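Local coordinates for protein putative immunoglobulin A1 protease (Bacteroides ovatus, PDB 3N6Z) that is of unestablished function but may act as an immunoglobulin A1 protease, and is built largely as a parallel beta-solenoid, at residues F96-G104 / S121-D129; Y200-S211 / F233-S244. All blocks are in the same frame, centred on the assembly; numbering follows the deposited sequence. Where two conformers were deposited one is given.

How the interactions relate
Both interactions join neighbouring rungs of the same parallel beta-solenoid. Their centres lie about 19 Å apart, and their nearest atoms about 6 Å, without touching. Interaction 1 sits nearer the N-terminal end of the stack and is the more deeply buried. Fewer residues pair across it (I100 with G128, D101 with D129), and it relies on a phenylalanine cluster on one side and an aspartate pair on the other. Interaction 2 follows later in the chain and is partly buried. There two runs of strand match residue for residue round a corner as far as S206 and A239, so like stacks on like. Its outer side carries a ring pair, a salt bridge and an amide-on-ring stack.

Interaction 1: F96-G104 / S121-D129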
# COMPACT_ATOMS: atom_id res chain seq x y z
N PHE A 96 -7.62 5.59 16.63
CA PHE A 96 -7.14 6.05 15.33
C PHE A 96 -7.65 7.49 15.04
O PHE A 96 -8.12 7.77 13.93
CB PHE A 96 -7.61 5.09 14.19
CG PHE A 96 -7.60 3.64 14.57
CD1 PHE A 96 -6.42 2.99 14.89
CD2 PHE A 96 -8.78 2.93 14.63
CE1 PHE A 96 -6.41 1.67 15.25
CE2 PHE A 96 -8.77 1.59 15.00
CZ PHE A 96 -7.56 0.96 15.29
N PRO A 97 -7.48 8.41 16.00
CA PRO A 97 -8.16 9.71 15.88
C PRO A 97 -7.53 10.74 14.93
O PRO A 97 -8.14 11.78 14.70
CB PRO A 97 -8.10 10.24 17.32
CG PRO A 97 -6.75 9.75 17.81
CD PRO A 97 -6.76 8.31 17.29
N TYR A 98 -6.32 10.48 14.42
CA TYR A 98 -5.55 11.49 13.70
C TYR A 98 -5.70 11.36 12.20
O TYR A 98 -5.12 10.45 11.60
CB TYR A 98 -4.07 11.32 14.06
CG TYR A 98 -3.77 11.46 15.54
CD1 TYR A 98 -4.21 12.56 16.27
CD2 TYR A 98 -3.02 10.51 16.19
CE1 TYR A 98 -3.91 12.70 17.62
CE2 TYR A 98 -2.70 10.64 17.52
CZ TYR A 98 -3.15 11.73 18.24
OH TYR A 98 -2.83 11.90 19.57
N GLU A 99 -6.38 12.33 11.58
CA GLU A 99 -6.47 12.43 10.14
C GLU A 99 -5.23 13.15 9.61
O GLU A 99 -4.72 14.09 10.24
CB GLU A 99 -7.73 13.18 9.72
CG GLU A 99 -9.02 12.46 10.12
CD GLU A 99 -10.24 13.33 10.00
OE1 GLU A 99 -10.27 14.22 9.11
OE2 GLU A 99 -11.19 13.10 10.78
N ILE A 100 -4.77 12.72 8.44
CA ILE A 100 -3.50 13.19 7.87
C ILE A 100 -3.62 13.43 6.38
O ILE A 100 -4.23 12.64 5.65
CB ILE A 100 -2.36 12.17 8.14
CG1 ILE A 100 -2.11 12.01 9.63
CG2 ILE A 100 -1.07 12.58 7.39
CD1 ILE A 100 -1.22 10.81 10.00
N ASP A 101 -3.08 14.56 5.94
CA ASP A 101 -2.83 14.86 4.53
C ASP A 101 -1.32 14.91 4.36
O ASP A 101 -0.67 15.74 4.96
CB ASP A 101 -3.48 16.18 4.09
CG ASP A 101 -3.41 16.36 2.60
OD1 ASP A 101 -2.35 16.82 2.14
OD2 ASP A 101 -4.38 16.02 1.90
N PHE A 102 -0.79 14.02 3.54
CA PHE A 102 0.64 13.90 3.32
C PHE A 102 0.95 13.99 1.83
O PHE A 102 0.43 13.21 1.03
CB PHE A 102 1.14 12.55 3.88
CG PHE A 102 2.66 12.43 3.89
CD1 PHE A 102 3.34 12.00 2.77
CD2 PHE A 102 3.38 12.79 5.02
CE1 PHE A 102 4.72 11.89 2.77
CE2 PHE A 102 4.74 12.71 5.03
CZ PHE A 102 5.41 12.24 3.90
N ASP A 103 1.78 14.96 1.47
CA ASP A 103 2.24 15.13 0.09
C ASP A 103 3.75 15.00 0.07
O ASP A 103 4.47 15.84 0.60
CB ASP A 103 1.80 16.51 -0.44
CG ASP A 103 2.19 16.73 -1.89
OD1 ASP A 103 2.64 15.78 -2.57
OD2 ASP A 103 2.00 17.89 -2.34
N GLY A 104 4.24 13.94 -0.56
CA GLY A 104 5.67 13.75 -0.68
C GLY A 104 6.32 14.69 -1.69
O GLY A 104 7.54 14.74 -1.78
N SER A 121 4.05 0.23 10.19
CA SER A 121 3.85 0.88 8.93
C SER A 121 4.10 2.37 9.14
O SER A 121 4.29 2.83 10.28
CB SER A 121 2.41 0.69 8.41
OG SER A 121 1.47 1.31 9.26
N PHE A 122 4.04 3.16 8.06
CA PHE A 122 4.26 4.58 8.22
C PHE A 122 3.08 5.22 8.98
O PHE A 122 3.28 5.82 10.04
CB PHE A 122 4.53 5.26 6.86
CG PHE A 122 5.10 6.64 6.99
CD1 PHE A 122 6.42 6.86 7.32
CD2 PHE A 122 4.30 7.73 6.75
CE1 PHE A 122 6.95 8.15 7.45
CE2 PHE A 122 4.83 9.02 6.84
CZ PHE A 122 6.15 9.21 7.18
N PHE A 123 1.86 5.06 8.46
CA PHE A 123 0.67 5.74 9.00
C PHE A 123 -0.10 4.93 10.03
O PHE A 123 -0.85 5.52 10.83
CB PHE A 123 -0.29 6.17 7.90
CG PHE A 123 0.27 7.20 6.97
CD1 PHE A 123 0.53 8.49 7.40
CD2 PHE A 123 0.57 6.87 5.67
CE1 PHE A 123 1.07 9.43 6.55
CE2 PHE A 123 1.09 7.81 4.79
CZ PHE A 123 1.34 9.09 5.23
N GLY A 124 -0.04 3.58 9.97
CA GLY A 124 -0.85 2.74 10.85
C GLY A 124 -2.27 2.58 10.34
O GLY A 124 -2.62 1.52 9.78
N VAL A 125 -3.03 3.65 10.47
CA VAL A 125 -4.37 3.78 9.90
C VAL A 125 -4.41 5.15 9.22
O VAL A 125 -4.25 6.16 9.91
CB VAL A 125 -5.50 3.67 10.95
CG1 VAL A 125 -6.87 4.00 10.31
CG2 VAL A 125 -5.48 2.28 11.62
N LEU A 126 -4.58 5.17 7.89
CA LEU A 126 -4.60 6.42 7.14
C LEU A 126 -6.05 6.86 6.87
O LEU A 126 -6.77 6.19 6.11
CB LEU A 126 -3.81 6.30 5.84
CG LEU A 126 -3.79 7.59 5.00
CD1 LEU A 126 -3.27 8.84 5.77
CD2 LEU A 126 -2.97 7.38 3.72
N CYS A 127 -6.42 7.96 7.51
CA CYS A 127 -7.68 8.65 7.30
C CYS A 127 -7.30 9.99 6.71
O CYS A 127 -6.70 10.81 7.38
CB CYS A 127 -8.47 8.80 8.58
SG CYS A 127 -8.90 7.26 9.39
N GLY A 128 -7.59 10.16 5.42
CA GLY A 128 -7.07 11.28 4.62
C GLY A 128 -6.39 10.80 3.37
O GLY A 128 -6.88 9.90 2.70
N ASP A 129 -5.26 11.43 3.05
CA ASP A 129 -4.62 11.24 1.76
C ASP A 129 -3.10 11.14 1.92
O ASP A 129 -2.50 11.90 2.70
CB ASP A 129 -4.90 12.42 0.80
CG ASP A 129 -6.33 12.47 0.31
OD1 ASP A 129 -7.19 13.03 1.01
OD2 ASP A 129 -6.56 11.85 -0.75
O HOH W 1 -4.46 9.03 9.38
O HOH W 2 -6.48 14.69 2.91
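F102 meets F122 and F123 because its CG stands anti to the backbone N (chi1 -171°), while F123 turns its own CG beside its backbone N (chi1 -65°). F122 presents an edge to the F102 face in a T-shaped pair, planes at 72°, with F122 CE2 4.1 Å from F102 CE2. F123 makes an offset edge-to-face pair with the same ring, and F123 CZ reaches F102 CB at 3.7 Å. The F123 ring is itself held on both faces: F122 CD2 lies over its centre, and L126 CD1 lies nearer the rim of the opposite face. I100 CD1 adds an aliphatic contact, 3.9 Å from F123 CD1. Such inward-pointing rings fill the interior of a parallel beta-solenoid, and here strands 100-105 and 125-131 lie in parallel on successive rungs of one. I100 N donates to C127 O, D129 N to I100 O and F102 N to D129 O. G128 has backbone angles that call for glycine, and a CB there would run into I100 O. Its CA instead gives a CA-H...O contact of 3.3 Å to that oxygen. On the other side of the strands the side chains of D101 and D129 cross at a slant, D101 OD2 4.2 Å from D129 OD1. Water 2 bridges them, donating to D101 OD2 at 2.7 Å and to D129 OD1 at 2.6 Å. R131 pairs with D101 and R167 with D129, which probably offsets the like charges. Before the strand, the chain swings F96 against V125. V125 CG2 sits over one face of the F96 ring in a CH-pi contact, 3.5 Å from F96 CD1.

Interaction 2: Y200-S211 / F233-S244; sequences YIKNCYSNATVS and FIENCYAYGAVS
Two successive rungs of the parallel beta-solenoid stack here in exact register as far as S206 and A239, each turning a corner at an asparagine. Both N203 and N236 have positive phi, and their amides lie side by side with planes 28° apart. N203 OD1 is 3.2 Å from N236 CB and bonds to W349. Before the corner, strands 200-202 and 233-235 are parallel. F233 CZ lies over one face of the Y200 ring, 3.4 Å from Y200 CG, and Y200 CB lies over the centre of the F233 ring in a CH-pi contact. Next along this face, K202 NZ meets E235 OE1 at 2.8 Å in a salt bridge, from above the carboxylate plane. The bend at the end of the lysine chain (chi4 61°) also brings NZ to N236 OD1, 2.9 Å away. Behind the strands, C237 SG packs on I201 CG2 at 3.8 Å. After the corner Y240 N bonds S206 O, and the N207 amide lies flat on the Y240 ring, planes 9° apart, with N207 CG 3.4 Å from Y240 CE2. With an alanine in place of Y240, the N207 amide is likely to lose its stacking surface and Y356 its ring partner. V210 and V243 resume the pairing, with V210 N bonded to A242 O. Like residues in line, with asparagines stacked at the corner, are characteristic of parallel beta-helices.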
# COMPACT_ATOMS: atom_id res chain seq x y z
N TYR A 200 -9.34 4.31 -1.82
CA TYR A 200 -8.77 3.74 -3.01
C TYR A 200 -7.26 3.88 -3.05
O TYR A 200 -6.66 4.71 -2.34
CB TYR A 200 -9.40 4.31 -4.28
CG TYR A 200 -9.32 5.80 -4.48
CD1 TYR A 200 -8.19 6.40 -5.03
CD2 TYR A 200 -10.44 6.61 -4.25
CE1 TYR A 200 -8.16 7.75 -5.29
CE2 TYR A 200 -10.43 7.97 -4.52
CZ TYR A 200 -9.28 8.53 -5.05
OH TYR A 200 -9.24 9.89 -5.32
N ILE A 201 -6.67 3.04 -3.89
CA ILE A 201 -5.25 3.09 -4.24
C ILE A 201 -5.19 3.27 -5.75
O ILE A 201 -5.76 2.48 -6.49
CB ILE A 201 -4.48 1.82 -3.80
CG1 ILE A 201 -4.73 1.53 -2.32
CG2 ILE A 201 -2.98 1.94 -4.11
CD1 ILE A 201 -4.21 0.18 -1.80
N LYS A 202 -4.50 4.32 -6.21
CA LYS A 202 -4.48 4.68 -7.62
C LYS A 202 -3.09 5.13 -8.06
O LYS A 202 -2.46 5.93 -7.37
CB LYS A 202 -5.48 5.82 -7.86
CG LYS A 202 -5.54 6.33 -9.31
CD LYS A 202 -6.56 7.44 -9.51
CE LYS A 202 -6.61 7.85 -10.97
NZ LYS A 202 -7.03 6.70 -11.85
N ASN A 203 -2.65 4.66 -9.24
CA ASN A 203 -1.38 5.07 -9.80
C ASN A 203 -0.22 4.80 -8.82
O ASN A 203 0.57 5.69 -8.50
CB ASN A 203 -1.41 6.54 -10.28
CG ASN A 203 -1.98 6.69 -11.68
OD1 ASN A 203 -1.63 5.92 -12.61
ND2 ASN A 203 -2.88 7.64 -11.84
N CYS A 204 -0.15 3.56 -8.39
CA CYS A 204 0.90 3.09 -7.49
C CYS A 204 1.55 1.83 -7.99
O CYS A 204 0.97 1.05 -8.72
CB CYS A 204 0.36 2.79 -6.08
SG CYS A 204 -0.28 4.26 -5.21
N TYR A 205 2.79 1.61 -7.60
CA TYR A 205 3.44 0.32 -7.81
C TYR A 205 4.23 -0.10 -6.57
O TYR A 205 4.54 0.71 -5.68
CB TYR A 205 4.35 0.33 -9.06
CG TYR A 205 5.63 1.13 -8.96
CD1 TYR A 205 5.65 2.46 -9.30
CD2 TYR A 205 6.82 0.54 -8.55
CE1 TYR A 205 6.83 3.21 -9.23
CE2 TYR A 205 8.02 1.26 -8.51
CZ TYR A 205 8.02 2.61 -8.84
OH TYR A 205 9.19 3.37 -8.78
N SER A 206 4.57 -1.38 -6.53
CA SER A 206 5.46 -1.90 -5.52
C SER A 206 6.36 -2.97 -6.08
O SER A 206 5.94 -3.77 -6.92
CB SER A 206 4.68 -2.47 -4.35
OG SER A 206 5.50 -2.91 -3.28
N ASN A 207 7.61 -2.98 -5.59
CA ASN A 207 8.56 -4.05 -5.76
C ASN A 207 8.95 -4.70 -4.41
O ASN A 207 9.96 -5.43 -4.29
CB ASN A 207 9.80 -3.51 -6.48
CG ASN A 207 10.80 -4.58 -6.77
OD1 ASN A 207 10.43 -5.75 -6.89
ND2 ASN A 207 12.07 -4.21 -6.85
N ALA A 208 8.16 -4.48 -3.37
CA ALA A 208 8.47 -5.09 -2.07
C ALA A 208 8.18 -6.58 -2.07
O ALA A 208 7.21 -6.99 -2.69
CB ALA A 208 7.64 -4.40 -1.00
N THR A 209 9.01 -7.39 -1.39
CA THR A 209 8.64 -8.76 -1.06
C THR A 209 7.54 -8.68 -0.00
O THR A 209 7.63 -7.91 0.96
CB THR A 209 9.77 -9.65 -0.59
OG1 THR A 209 10.31 -9.09 0.62
CG2 THR A 209 10.84 -9.74 -1.66
N VAL A 210 6.49 -9.46 -0.20
CA VAL A 210 5.29 -9.38 0.64
C VAL A 210 4.97 -10.79 1.14
O VAL A 210 4.76 -11.70 0.33
CB VAL A 210 4.08 -8.83 -0.16
CG1 VAL A 210 2.82 -8.81 0.68
CG2 VAL A 210 4.39 -7.40 -0.70
N SER A 211 4.91 -10.97 2.46
CA SER A 211 4.70 -12.28 3.05
C SER A 211 3.68 -12.19 4.18
O SER A 211 3.84 -11.37 5.10
CB SER A 211 6.03 -12.84 3.58
OG SER A 211 5.84 -14.00 4.36
N PHE A 233 -11.77 0.87 -4.40
CA PHE A 233 -11.14 0.35 -5.62
C PHE A 233 -9.63 0.46 -5.63
O PHE A 233 -9.06 1.23 -4.85
CB PHE A 233 -11.76 1.01 -6.89
CG PHE A 233 -11.51 2.48 -7.01
CD1 PHE A 233 -10.37 2.96 -7.66
CD2 PHE A 233 -12.41 3.42 -6.51
CE1 PHE A 233 -10.13 4.34 -7.80
CE2 PHE A 233 -12.15 4.80 -6.62
CZ PHE A 233 -11.06 5.24 -7.29
N ILE A 234 -9.05 -0.28 -6.56
CA ILE A 234 -7.65 -0.19 -6.92
C ILE A 234 -7.62 0.06 -8.43
O ILE A 234 -8.25 -0.70 -9.20
CB ILE A 234 -6.86 -1.46 -6.56
CG1 ILE A 234 -6.84 -1.65 -5.02
CG2 ILE A 234 -5.44 -1.44 -7.16
CD1 ILE A 234 -6.32 -3.02 -4.53
N GLU A 235 -6.88 1.08 -8.87
CA GLU A 235 -6.83 1.50 -10.27
C GLU A 235 -5.40 1.88 -10.65
O GLU A 235 -4.74 2.55 -9.89
CB GLU A 235 -7.78 2.71 -10.38
CG GLU A 235 -7.95 3.38 -11.65
CD GLU A 235 -9.25 4.18 -11.61
OE1 GLU A 235 -9.25 5.27 -11.04
OE2 GLU A 235 -10.29 3.64 -12.05
N ASN A 236 -4.96 1.51 -11.85
CA ASN A 236 -3.67 1.91 -12.36
C ASN A 236 -2.54 1.54 -11.41
O ASN A 236 -1.66 2.33 -11.10
CB ASN A 236 -3.65 3.39 -12.73
CG ASN A 236 -4.85 3.84 -13.59
OD1 ASN A 236 -5.37 4.91 -13.39
ND2 ASN A 236 -5.28 3.02 -14.52
N CYS A 237 -2.57 0.30 -10.94
CA CYS A 237 -1.50 -0.21 -10.07
C CYS A 237 -0.87 -1.46 -10.63
O CYS A 237 -1.53 -2.25 -11.30
CB CYS A 237 -2.01 -0.53 -8.66
SG CYS A 237 -2.57 0.91 -7.73
N TYR A 238 0.40 -1.66 -10.32
CA TYR A 238 1.08 -2.93 -10.59
C TYR A 238 2.10 -3.24 -9.52
O TYR A 238 2.55 -2.35 -8.81
CB TYR A 238 1.67 -2.97 -12.02
CG TYR A 238 3.13 -2.65 -12.19
CD1 TYR A 238 3.59 -1.34 -12.26
CD2 TYR A 238 4.06 -3.68 -12.28
CE1 TYR A 238 4.96 -1.07 -12.44
CE2 TYR A 238 5.41 -3.42 -12.46
CZ TYR A 238 5.87 -2.12 -12.52
OH TYR A 238 7.21 -1.89 -12.72
N ALA A 239 2.48 -4.51 -9.45
CA ALA A 239 3.48 -4.96 -8.50
C ALA A 239 4.40 -5.98 -9.14
O ALA A 239 4.00 -6.72 -10.03
CB ALA A 239 2.83 -5.54 -7.23
N TYR A 240 5.63 -6.03 -8.64
CA TYR A 240 6.59 -7.02 -9.10
C TYR A 240 7.45 -7.64 -8.04
O TYR A 240 8.31 -8.50 -8.34
CB TYR A 240 7.38 -6.53 -10.30
CG TYR A 240 8.34 -5.37 -10.14
CD1 TYR A 240 7.88 -4.06 -10.10
CD2 TYR A 240 9.72 -5.59 -10.17
CE1 TYR A 240 8.77 -3.00 -10.08
CE2 TYR A 240 10.62 -4.51 -10.12
CZ TYR A 240 10.13 -3.21 -10.10
OH TYR A 240 10.94 -2.09 -10.06
N GLY A 241 7.22 -7.31 -6.78
CA GLY A 241 7.89 -8.08 -5.71
C GLY A 241 7.24 -9.44 -5.43
O GLY A 241 6.05 -9.63 -5.63
N ALA A 242 8.00 -10.42 -5.00
CA ALA A 242 7.46 -11.76 -4.69
C ALA A 242 6.42 -11.69 -3.58
O ALA A 242 6.66 -11.05 -2.57
CB ALA A 242 8.60 -12.69 -4.28
N VAL A 243 5.28 -12.36 -3.78
CA VAL A 243 4.16 -12.34 -2.83
C VAL A 243 3.93 -13.78 -2.37
O VAL A 243 3.85 -14.69 -3.20
CB VAL A 243 2.85 -11.77 -3.42
CG1 VAL A 243 1.78 -11.59 -2.35
CG2 VAL A 243 3.11 -10.48 -4.16
N SER A 244 3.81 -13.99 -1.06
CA SER A 244 3.59 -15.32 -0.52
C SER A 244 2.76 -15.33 0.75
O SER A 244 2.65 -14.31 1.44
CB SER A 244 4.94 -16.00 -0.31
OG SER A 244 5.64 -15.33 0.71
O HOH W 3 5.25 -6.10 -4.58
O HOH W 4 11.28 -8.16 -8.16
O HOH W 5 7.23 -13.35 -0.50
O HOH W 6 4.92 -16.31 3.32